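Local coordinates for protein alpha-1,2-mannosidase (Trichoderma reesei, PDB 1HCU) that probably trims alpha-1,2-linked mannose residues from high-mannose N-glycans, as a calcium-dependent glycoside hydrolase of family 47, at residues I421-I434 with N441-W453. Numbering follows the deposited sequence.
Sequences IEDACRAGSAYSSI and NGGGASDDMESFW
Asp448 bonds Ser432 through its N and Ser433 through its O, where residues 432-434 run antiparallel to 445-449. Asp448 N points almost straight at Ser432 OG (3.0 Å, 166°), and Asp448 O accepts from Ser433 N. Ser432 OG stands anti to its own N (chi1 169°), a turn that lets it also donate to Ser433 O, on a lone pair. Ser433 O is gripped a second time by Ser446 N (2.8 Å). An alanine in place of Ser432 would probably leave Asp448 N without its acceptor and Ser433 O with one donor fewer. Both segments belong to the connection between helix 408-425 and helix 451-465 of the family 47 helical barrel; a type II' turn from Ala427 to Ala430 forms a small hairpin, and Ile434 makes a single bridge to Ala445. Met449 runs back along that hairpin: CB lies 3.4 Å from Tyr431 O, CG follows the same carbonyl, SD still lies 3.4 Å from Tyr431 O and also meets Ala430 CB at 3.7 Å, and the bend at chi3 keeps CE near that methyl too. Beyond it, Trp453 CZ2 sits over one face of the Tyr431 ring, 3.8 Å from Tyr431 CG, the planes inclined at 47°. Trp453 CH2 meets Ile421 CG2 (3.9 Å), while Trp453 NE1 is hydrogen-bonded to Ser26 OG of helix 13-33.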
loop_
_atom_site.group_PDB
_atom_site.type_symbol
_atom_site.label_atom_id
_atom_site.label_comp_id
_atom_site.label_asym_id
_atom_site.label_seq_id
_atom_site.Cartn_x
_atom_site.Cartn_y
_atom_site.Cartn_z
ATOM N N ILE A 421 8.175 -16.701 1.788
ATOM C CA ILE A 421 7.014 -16.299 2.570
ATOM C C ILE A 421 6.097 -17.471 2.931
ATOM O O ILE A 421 5.742 -17.644 4.096
ATOM C CB ILE A 421 6.183 -15.229 1.817
ATOM C CG1 ILE A 421 6.968 -13.914 1.756
ATOM C CG2 ILE A 421 4.829 -15.042 2.489
ATOM C CD1 ILE A 421 6.299 -12.836 0.927
ATOM N N GLU A 422 5.710 -18.286 1.956
ATOM C CA GLU A 422 4.827 -19.389 2.299
ATOM C C GLU A 422 5.485 -20.527 3.063
ATOM O O GLU A 422 4.820 -21.202 3.847
ATOM C CB GLU A 422 4.089 -19.931 1.068
ATOM C CG GLU A 422 4.919 -20.311 -0.127
ATOM C CD GLU A 422 4.047 -20.862 -1.252
ATOM O OE1 GLU A 422 2.936 -20.323 -1.460
ATOM O OE2 GLU A 422 4.468 -21.827 -1.930
ATOM N N ASP A 423 6.783 -20.731 2.869
ATOM C CA ASP A 423 7.461 -21.799 3.594
ATOM C C ASP A 423 7.536 -21.491 5.092
ATOM O O ASP A 423 7.487 -22.400 5.918
ATOM C CB ASP A 423 8.879 -22.036 3.048
ATOM C CG ASP A 423 8.882 -22.620 1.641
ATOM O OD1 ASP A 423 7.989 -23.431 1.320
ATOM O OD2 ASP A 423 9.794 -22.285 0.861
ATOM N N ALA A 424 7.644 -20.212 5.445
ATOM C CA ALA A 424 7.731 -19.840 6.853
ATOM C C ALA A 424 6.411 -19.339 7.435
ATOM O O ALA A 424 6.132 -19.548 8.613
ATOM C CB ALA A 424 8.820 -18.792 7.049
ATOM N N CYS A 425 5.592 -18.696 6.608
ATOM C CA CYS A 425 4.322 -18.159 7.079
ATOM C C CYS A 425 3.148 -19.133 7.026
ATOM O O CYS A 425 2.092 -18.877 7.611
ATOM C CB CYS A 425 4.000 -16.875 6.321
ATOM S SG CYS A 425 5.209 -15.580 6.626
ATOM N N ARG A 426 3.332 -20.248 6.326
ATOM C CA ARG A 426 2.308 -21.281 6.249
ATOM C C ARG A 426 2.018 -21.620 7.716
ATOM O O ARG A 426 2.927 -21.980 8.458
ATOM C CB ARG A 426 2.884 -22.499 5.513
ATOM C CG ARG A 426 2.014 -23.750 5.432
ATOM C CD ARG A 426 0.851 -23.613 4.469
ATOM N NE ARG A 426 -0.397 -23.380 5.182
ATOM C CZ ARG A 426 -1.094 -24.314 5.821
ATOM N NH1 ARG A 426 -0.683 -25.574 5.839
ATOM N NH2 ARG A 426 -2.198 -23.976 6.471
ATOM N N ALA A 427 0.771 -21.469 8.146
ATOM C CA ALA A 427 0.411 -21.760 9.537
ATOM C C ALA A 427 -1.061 -22.122 9.704
ATOM O O ALA A 427 -1.936 -21.521 9.080
ATOM C CB ALA A 427 0.745 -20.562 10.423
ATOM N N GLY A 428 -1.331 -23.102 10.559
ATOM C CA GLY A 428 -2.703 -23.523 10.799
ATOM C C GLY A 428 -3.511 -23.733 9.538
ATOM O O GLY A 428 -3.119 -24.516 8.686
ATOM N N SER A 429 -4.629 -23.029 9.409
ATOM C CA SER A 429 -5.494 -23.170 8.243
ATOM C C SER A 429 -5.025 -22.417 6.994
ATOM O O SER A 429 -5.482 -22.714 5.888
ATOM C CB SER A 429 -6.918 -22.714 8.581
ATOM O OG SER A 429 -7.378 -23.319 9.776
ATOM N N ALA A 430 -4.129 -21.444 7.162
ATOM C CA ALA A 430 -3.638 -20.673 6.019
ATOM C C ALA A 430 -2.228 -20.113 6.207
ATOM O O ALA A 430 -1.253 -20.862 6.240
ATOM C CB ALA A 430 -4.613 -19.539 5.704
ATOM N N TYR A 431 -2.130 -18.790 6.316
ATOM C CA TYR A 431 -0.843 -18.120 6.493
ATOM C C TYR A 431 -0.944 -17.088 7.607
ATOM O O TYR A 431 -2.012 -16.531 7.870
ATOM C CB TYR A 431 -0.393 -17.454 5.180
ATOM C CG TYR A 431 -0.281 -18.422 4.017
ATOM C CD1 TYR A 431 -1.404 -18.771 3.266
ATOM C CD2 TYR A 431 0.931 -19.050 3.719
ATOM C CE1 TYR A 431 -1.326 -19.726 2.250
ATOM C CE2 TYR A 431 1.024 -20.011 2.704
ATOM C CZ TYR A 431 -0.112 -20.346 1.978
ATOM O OH TYR A 431 -0.047 -21.329 1.008
ATOM N N SER A 432 0.174 -16.818 8.254
ATOM C CA SER A 432 0.165 -15.890 9.364
ATOM C C SER A 432 1.446 -15.087 9.503
ATOM O O SER A 432 2.481 -15.430 8.933
ATOM C CB SER A 432 -0.085 -16.670 10.662
ATOM O OG SER A 432 0.140 -15.867 11.805
ATOM N N SER A 433 1.351 -14.010 10.272
ATOM C CA SER A 433 2.485 -13.149 10.555
ATOM C C SER A 433 3.456 -14.002 11.352
ATOM O O SER A 433 3.040 -14.900 12.088
ATOM C CB SER A 433 2.050 -11.963 11.418
ATOM O OG SER A 433 0.926 -11.306 10.868
ATOM N N ILE A 434 4.743 -13.710 11.212
ATOM C CA ILE A 434 5.784 -14.450 11.912
ATOM C C ILE A 434 6.619 -13.553 12.822
ATOM O O ILE A 434 6.805 -12.366 12.544
ATOM C CB ILE A 434 6.701 -15.173 10.916
ATOM C CG1 ILE A 434 7.179 -14.192 9.836
ATOM C CG2 ILE A 434 5.956 -16.348 10.313
ATOM C CD1 ILE A 434 8.225 -14.759 8.895
ATOM N N ASN A 441 13.132 -20.848 10.398
ATOM C CA ASN A 441 11.728 -21.264 10.357
ATOM C C ASN A 441 10.723 -20.119 10.493
ATOM O O ASN A 441 9.521 -20.347 10.398
ATOM C CB ASN A 441 11.442 -22.302 11.451
ATOM C CG ASN A 441 11.633 -21.745 12.860
ATOM O OD1 ASN A 441 11.948 -20.563 13.045
ATOM N ND2 ASN A 441 11.442 -22.603 13.864
ATOM N N GLY A 442 11.207 -18.900 10.723
ATOM C CA GLY A 442 10.300 -17.770 10.860
ATOM C C GLY A 442 10.101 -17.325 12.301
ATOM O O GLY A 442 9.520 -16.271 12.559
ATOM N N GLY A 443 10.568 -18.140 13.240
ATOM C CA GLY A 443 10.456 -17.804 14.652
ATOM C C GLY A 443 9.116 -18.034 15.324
ATOM O O GLY A 443 8.948 -17.696 16.492
ATOM N N GLY A 444 8.164 -18.614 14.602
ATOM C CA GLY A 444 6.856 -18.855 15.181
ATOM C C GLY A 444 5.844 -17.848 14.678
ATOM O O GLY A 444 6.151 -16.660 14.536
ATOM N N ALA A 445 4.637 -18.338 14.404
ATOM C CA ALA A 445 3.526 -17.526 13.907
ATOM C C ALA A 445 2.900 -16.724 15.034
ATOM O O ALA A 445 2.807 -17.212 16.157
ATOM C CB ALA A 445 2.471 -18.430 13.285
ATOM N N SER A 446 2.466 -15.500 14.739
ATOM C CA SER A 446 1.834 -14.661 15.759
ATOM C C SER A 446 0.313 -14.763 15.672
ATOM O O SER A 446 -0.410 -14.005 16.312
ATOM C CB SER A 446 2.294 -13.201 15.634
ATOM O OG SER A 446 2.185 -12.709 14.311
ATOM N N ASP A 447 -0.153 -15.717 14.870
ATOM C CA ASP A 447 -1.578 -15.989 14.690
ATOM C C ASP A 447 -2.415 -14.813 14.182
ATOM O O ASP A 447 -3.291 -14.304 14.880
ATOM C CB ASP A 447 -2.148 -16.523 16.009
ATOM C CG ASP A 447 -3.537 -17.111 15.855
ATOM O OD1 ASP A 447 -3.815 -17.737 14.807
ATOM O OD2 ASP A 447 -4.346 -16.960 16.795
ATOM N N ASP A 448 -2.147 -14.385 12.953
ATOM C CA ASP A 448 -2.887 -13.278 12.358
ATOM C C ASP A 448 -2.685 -13.229 10.846
ATOM O O ASP A 448 -1.592 -13.468 10.345
ATOM C CB ASP A 448 -2.463 -11.952 12.989
ATOM C CG ASP A 448 -3.140 -10.757 12.338
ATOM O OD1 ASP A 448 -4.389 -10.687 12.338
ATOM O OD2 ASP A 448 -2.414 -9.883 11.819
ATOM N N MET A 449 -3.760 -12.937 10.127
ATOM C CA MET A 449 -3.724 -12.861 8.674
ATOM C C MET A 449 -4.424 -11.573 8.240
ATOM O O MET A 449 -5.640 -11.538 8.053
ATOM C CB MET A 449 -4.413 -14.096 8.075
ATOM C CG MET A 449 -4.363 -14.179 6.557
ATOM S SD MET A 449 -4.670 -15.870 5.908
ATOM C CE MET A 449 -6.421 -15.819 5.614
ATOM N N GLU A 450 -3.637 -10.514 8.096
ATOM C CA GLU A 450 -4.145 -9.206 7.701
ATOM C C GLU A 450 -4.832 -9.234 6.341
ATOM O O GLU A 450 -4.465 -10.018 5.464
ATOM C CB GLU A 450 -2.999 -8.201 7.683
ATOM C CG GLU A 450 -2.400 -7.952 9.050
ATOM C CD GLU A 450 -3.226 -6.998 9.881
ATOM O OE1 GLU A 450 -2.970 -6.903 11.099
ATOM O OE2 GLU A 450 -4.125 -6.335 9.317
ATOM N N SER A 451 -5.815 -8.356 6.166
ATOM C CA SER A 451 -6.556 -8.302 4.913
ATOM C C SER A 451 -5.687 -7.970 3.692
ATOM O O SER A 451 -5.944 -8.478 2.598
ATOM C CB SER A 451 -7.727 -7.308 5.028
ATOM O OG SER A 451 -7.283 -5.966 5.112
ATOM N N PHE A 452 -4.662 -7.133 3.861
ATOM C CA PHE A 452 -3.812 -6.797 2.718
ATOM C C PHE A 452 -3.072 -8.023 2.151
ATOM O O PHE A 452 -2.469 -7.963 1.081
ATOM C CB PHE A 452 -2.836 -5.658 3.069
ATOM C CG PHE A 452 -2.059 -5.874 4.341
ATOM C CD1 PHE A 452 -1.135 -6.900 4.435
ATOM C CD2 PHE A 452 -2.229 -5.019 5.430
ATOM C CE1 PHE A 452 -0.383 -7.080 5.587
ATOM C CE2 PHE A 452 -1.481 -5.190 6.593
ATOM C CZ PHE A 452 -0.552 -6.224 6.672
ATOM N N TRP A 453 -3.122 -9.141 2.870
ATOM C CA TRP A 453 -2.506 -10.365 2.370
ATOM C C TRP A 453 -3.330 -10.711 1.125
ATOM O O TRP A 453 -2.778 -11.017 0.068
ATOM C CB TRP A 453 -2.609 -11.467 3.419
ATOM C CG TRP A 453 -2.274 -12.853 2.938
ATOM C CD1 TRP A 453 -3.089 -13.947 2.984
ATOM C CD2 TRP A 453 -1.020 -13.313 2.407
ATOM N NE1 TRP A 453 -2.425 -15.058 2.519
ATOM C CE2 TRP A 453 -1.155 -14.697 2.159
ATOM C CE3 TRP A 453 0.202 -12.689 2.121
ATOM C CZ2 TRP A 453 -0.113 -15.472 1.640
ATOM C CZ3 TRP A 453 1.239 -13.458 1.603
ATOM C CH2 TRP A 453 1.073 -14.839 1.368
HETATM O O HOH W 1 6.902 -19.708 11.542
HETATM O O HOH W 2 -0.848 -10.529 8.796
HETATM O O HOH W 3 4.142 -11.039 13.991
#